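Local coordinates for protein dehydratase, IlvD/Edd family (Caulobacter crescentus, PDB 5OYN) that catalyses the dehydration of D-xylonate, and of D-gluconate with similar efficiency, to the 2-dehydro-3-deoxy sugar acid, using a [2Fe-2S] cluster and magnesium, at residues D435-D438 and D439-R443; T563-Q566 and E567-R570. All coordinates share one frame; numbering follows the deposited sequence.

Both interactions are local contacts within one short helix each, in the C-terminal family region of the dehydratase, and they follow one another along the chain: interaction 1 is complete well before interaction 2 begins. Interaction 1 covers helix 436-443, which follows strand 426-435 of the five-stranded mixed sheet and leads on to strand 455-460. Interaction 2 starts helix 564-572, which lies against helix 109-125 of the N-terminal family region. Their centres are 24 Å apart and their nearest atoms about 11 Å, so they do not touch. Each makes contact with the second subunit of the homotetramer, so two separate helices of this region reach that neighbour.

Interaction 1 (D435-D438 and D439-R443); sequences DGSD and DYHKR
Asp435 meets Asp439 through its backbone: its N-H points almost straight (171°) at OD2 of the later aspartate, though the modelled 2.5 Å from N to OD2 is doubtful. With CG anti to the backbone N (chi1 -166°), the carboxylate of Asp439 reaches back to that N-H. Arg443 NH1 makes a salt bridge to Asp439 OD2 (3.1 Å), while OD1 lies at the guanidinium edge, in its plane, taking a weak bond from NH1. The carboxylate of Asp435 is 4.5 Å from that of Asp439, OD2 to OD2, but is paired with Arg460. At Gly436 the carbonyl O takes a weak bond from Tyr440 N; the positive phi of 96° would push a CB against the preceding carbonyl. Ser437 O accepts from His441 N at 3.1 Å, and its OG lies 3.8 Å from CD2 of the imidazole, which also meets His29 of the second subunit edge-to-face. Asp438 O receives Lys442 N, while Asp438 OD1 passes CG of the lysine, whose chain bends away. This is the strand-to-helix junction and the short helix of a beta-alpha-beta unit, strand 426-435, helix 436-443, strand 455-460.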
loop_
_atom_site.group_PDB
_atom_site.type_symbol
_atom_site.label_atom_id
_atom_site.label_comp_id
_atom_site.label_asym_id
_atom_site.label_seq_id
_atom_site.Cartn_x
_atom_site.Cartn_y
_atom_site.Cartn_z
ATOM N N ASP A 435 26.171 31.054 26.055
ATOM C CA ASP A 435 24.739 31.127 26.323
ATOM C C ASP A 435 23.999 30.613 25.092
ATOM O O ASP A 435 23.531 31.369 24.237
ATOM C CB ASP A 435 24.333 32.546 26.706
ATOM C CG ASP A 435 24.498 32.810 28.199
ATOM O OD1 ASP A 435 23.589 32.435 28.980
ATOM O OD2 ASP A 435 25.551 33.377 28.586
ATOM N N GLY A 436 23.900 29.289 25.011
ATOM C CA GLY A 436 23.232 28.631 23.907
ATOM C C GLY A 436 24.201 28.192 22.827
ATOM O O GLY A 436 25.414 28.428 22.882
ATOM N N SER A 437 23.627 27.529 21.819
ATOM C CA SER A 437 24.430 26.981 20.732
ATOM C C SER A 437 24.948 28.087 19.825
ATOM O O SER A 437 26.132 28.098 19.457
ATOM C CB SER A 437 23.607 25.967 19.933
ATOM O OG SER A 437 24.426 25.226 19.037
ATOM N N ASP A 438 24.074 29.024 19.445
ATOM C CA ASP A 438 24.501 30.090 18.550
ATOM C C ASP A 438 25.684 30.835 19.141
ATOM O O ASP A 438 26.694 31.067 18.461
ATOM C CB ASP A 438 23.340 31.041 18.267
ATOM C CG ASP A 438 23.712 32.148 17.278
ATOM O OD1 ASP A 438 24.436 31.877 16.287
ATOM O OD2 ASP A 438 23.268 33.298 17.498
ATOM N N ASP A 439 25.584 31.179 20.430
ATOM C CA ASP A 439 26.669 31.843 21.145
ATOM C C ASP A 439 27.990 31.095 20.974
ATOM O O ASP A 439 29.008 31.687 20.595
ATOM C CB ASP A 439 26.281 31.963 22.622
ATOM C CG ASP A 439 27.169 32.930 23.404
ATOM O OD1 ASP A 439 27.599 33.963 22.841
ATOM O OD2 ASP A 439 27.419 32.649 24.600
ATOM N N TYR A 440 27.984 29.784 21.234
ATOM C CA TYR A 440 29.201 28.986 21.093
ATOM C C TYR A 440 29.816 29.142 19.705
ATOM O O TYR A 440 31.017 29.401 19.573
ATOM C CB TYR A 440 28.898 27.513 21.387
ATOM C CG TYR A 440 29.958 26.543 20.902
ATOM C CD1 TYR A 440 29.910 26.000 19.622
ATOM C CD2 TYR A 440 30.992 26.157 21.724
ATOM C CE1 TYR A 440 30.880 25.117 19.175
ATOM C CE2 TYR A 440 31.970 25.268 21.284
ATOM C CZ TYR A 440 31.908 24.751 20.009
ATOM O OH TYR A 440 32.882 23.868 19.585
ATOM N N HIS A 441 28.995 28.997 18.654
ATOM C CA HIS A 441 29.523 29.007 17.290
ATOM C C HIS A 441 30.111 30.358 16.922
ATOM O O HIS A 441 31.069 30.426 16.142
ATOM C CB HIS A 441 28.431 28.604 16.287
ATOM C CG HIS A 441 28.189 27.127 16.244
ATOM N ND1 HIS A 441 29.135 26.235 15.781
ATOM C CD2 HIS A 441 27.140 26.380 16.665
ATOM C CE1 HIS A 441 28.665 25.004 15.889
ATOM N NE2 HIS A 441 27.457 25.063 16.425
ATOM N N LYS A 442 29.585 31.436 17.494
ATOM C CA LYS A 442 30.055 32.752 17.096
ATOM C C LYS A 442 31.362 33.144 17.778
ATOM O O LYS A 442 32.167 33.863 17.175
ATOM C CB LYS A 442 28.956 33.775 17.349
ATOM C CG LYS A 442 27.806 33.722 16.301
ATOM C CD LYS A 442 28.311 33.719 14.819
ATOM C CE LYS A 442 28.484 32.328 14.148
ATOM N NZ LYS A 442 29.273 32.445 12.877
ATOM N N ARG A 443 31.624 32.654 18.996
ATOM C CA ARG A 443 32.786 33.099 19.758
ATOM C C ARG A 443 33.865 32.036 19.965
ATOM O O ARG A 443 34.949 32.379 20.443
ATOM C CB ARG A 443 32.344 33.637 21.133
ATOM C CG ARG A 443 31.310 34.779 21.098
ATOM C CD ARG A 443 30.667 34.990 22.470
ATOM N NE ARG A 443 31.651 34.796 23.540
ATOM C CZ ARG A 443 31.389 34.327 24.763
ATOM N NH1 ARG A 443 30.152 33.990 25.113
ATOM N NH2 ARG A 443 32.380 34.196 25.640
#

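Interaction 2 (T563-Q566 and E567-R570); sequences TPWQ and EIYR
Trp565 lies across Ile568 and Tyr569, one turn further on, with its indole reaching forward along the helix. Ile568 is the side chain to follow. Its CB sits 3.6 Å from Trp565 O and also borders CE3 of the indole. From there the two branches part. CG2, anti to the backbone N, reaches the six-membered ring and touches Trp565 CZ3 at 3.6 Å, approaching obliquely. CG1 runs the other way, past the carbonyl of Pro564, and CD1 at its tip ends 3.6 Å from Pro564 O while still grazing CE3. The isoleucine and tryptophan side chains cross at about a right angle, and Phe584 of the second subunit packs on Ile568 as well. With an alanine here CG2, CG1 and CD1 are gone, which would probably strip CZ3 of its aliphatic contact and leave a gap beside that phenylalanine.

All this is built on the N-terminal turn of helix 564-572. Thr563 is the N-cap: its OG1 accepts from Gln566 N at 3.1 Å and has a further partner in Glu121 of the second subunit, while Thr563 O takes the first i to i+4 bond, from Glu567 N. Pro564, which has no N-H to offer, follows in the first turn.

On the same side of the indole as the isoleucine, Tyr569 places CB over the face of the Trp565 ring, 4.2 Å above its plane and toward the rim. The tyrosine ring then leads away to helix 109-125, where Leu110 and Asn113 meet it; Trp565 NE1 bonds to Leu110 O. Arg570 CB rests 3.3 Å from Gln566 O, and its extended chain carries NE out to Ile465 O.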
loop_
_atom_site.group_PDB
_atom_site.type_symbol
_atom_site.label_atom_id
_atom_site.label_comp_id
_atom_site.label_asym_id
_atom_site.label_seq_id
_atom_site.Cartn_x
_atom_site.Cartn_y
_atom_site.Cartn_z
ATOM N N THR A 563 5.522 29.018 20.413
ATOM C CA THR A 563 4.380 28.257 19.933
ATOM C C THR A 563 3.452 27.931 21.088
ATOM O O THR A 563 3.895 27.836 22.234
ATOM C CB THR A 563 4.806 26.935 19.270
ATOM O OG1 THR A 563 5.279 26.032 20.280
ATOM C CG2 THR A 563 5.895 27.153 18.220
ATOM N N PRO A 564 2.161 27.734 20.813
ATOM C CA PRO A 564 1.257 27.262 21.878
ATOM C C PRO A 564 1.814 26.101 22.686
ATOM O O PRO A 564 1.671 26.098 23.910
ATOM C CB PRO A 564 -0.014 26.865 21.105
ATOM C CG PRO A 564 -0.014 27.762 19.903
ATOM C CD PRO A 564 1.436 28.081 19.573
ATOM N N TRP A 565 2.453 25.114 22.056
ATOM C CA TRP A 565 2.890 23.970 22.846
ATOM C C TRP A 565 4.065 24.340 23.740
ATOM O O TRP A 565 4.210 23.787 24.837
ATOM C CB TRP A 565 3.234 22.788 21.938
ATOM C CG TRP A 565 3.866 21.661 22.666
ATOM C CD1 TRP A 565 5.133 21.183 22.493
ATOM C CD2 TRP A 565 3.282 20.873 23.712
ATOM N NE1 TRP A 565 5.379 20.144 23.365
ATOM C CE2 TRP A 565 4.257 19.929 24.122
ATOM C CE3 TRP A 565 2.035 20.872 24.347
ATOM C CZ2 TRP A 565 4.023 18.997 25.140
ATOM C CZ3 TRP A 565 1.800 19.931 25.357
ATOM C CH2 TRP A 565 2.791 19.010 25.740
ATOM N N GLN A 566 4.892 25.293 23.309
ATOM C CA GLN A 566 6.024 25.694 24.136
ATOM C C GLN A 566 5.558 26.380 25.418
ATOM O O GLN A 566 6.158 26.187 26.484
ATOM C CB GLN A 566 6.957 26.601 23.340
ATOM C CG GLN A 566 7.778 25.869 22.299
ATOM C CD GLN A 566 8.605 26.819 21.470
ATOM O OE1 GLN A 566 8.871 27.944 21.891
ATOM N NE2 GLN A 566 9.017 26.379 20.285
ATOM N N GLU A 567 4.486 27.179 25.338
ATOM C CA GLU A 567 3.917 27.768 26.546
ATOM C C GLU A 567 3.487 26.685 27.528
ATOM O O GLU A 567 3.820 26.742 28.721
ATOM C CB GLU A 567 2.737 28.674 26.198
ATOM C CG GLU A 567 1.918 29.063 27.424
ATOM C CD GLU A 567 1.375 30.483 27.372
ATOM O OE1 GLU A 567 0.552 30.834 28.254
ATOM O OE2 GLU A 567 1.763 31.242 26.453
ATOM N N ILE A 568 2.757 25.679 27.044
ATOM C CA ILE A 568 2.363 24.578 27.917
ATOM C C ILE A 568 3.590 23.859 28.443
ATOM O O ILE A 568 3.697 23.587 29.643
ATOM C CB ILE A 568 1.433 23.601 27.188
ATOM C CG1 ILE A 568 0.082 24.253 26.912
ATOM C CG2 ILE A 568 1.291 22.318 27.999
ATOM C CD1 ILE A 568 -0.534 23.783 25.617
ATOM N N TYR A 569 4.533 23.530 27.552
ATOM C CA TYR A 569 5.704 22.766 27.975
ATOM C C TYR A 569 6.489 23.516 29.043
ATOM O O TYR A 569 6.810 22.963 30.103
ATOM C CB TYR A 569 6.601 22.453 26.779
ATOM C CG TYR A 569 7.780 21.560 27.115
ATOM C CD1 TYR A 569 7.664 20.175 27.062
ATOM C CD2 TYR A 569 9.015 22.099 27.478
ATOM C CE1 TYR A 569 8.741 19.347 27.366
ATOM C CE2 TYR A 569 10.099 21.279 27.796
ATOM C CZ TYR A 569 9.956 19.900 27.737
ATOM O OH TYR A 569 11.026 19.067 28.036
ATOM N N ARG A 570 6.798 24.788 28.782
ATOM C CA ARG A 570 7.528 25.577 29.764
ATOM C C ARG A 570 6.768 25.670 31.082
ATOM O O ARG A 570 7.384 25.782 32.150
ATOM C CB ARG A 570 7.818 26.963 29.190
ATOM C CG ARG A 570 9.201 27.063 28.580
ATOM C CD ARG A 570 9.413 28.380 27.882
ATOM N NE ARG A 570 10.832 28.625 27.641
ATOM C CZ ARG A 570 11.300 29.630 26.903
ATOM N NH1 ARG A 570 10.455 30.489 26.335
ATOM N NH2 ARG A 570 12.610 29.771 26.736
#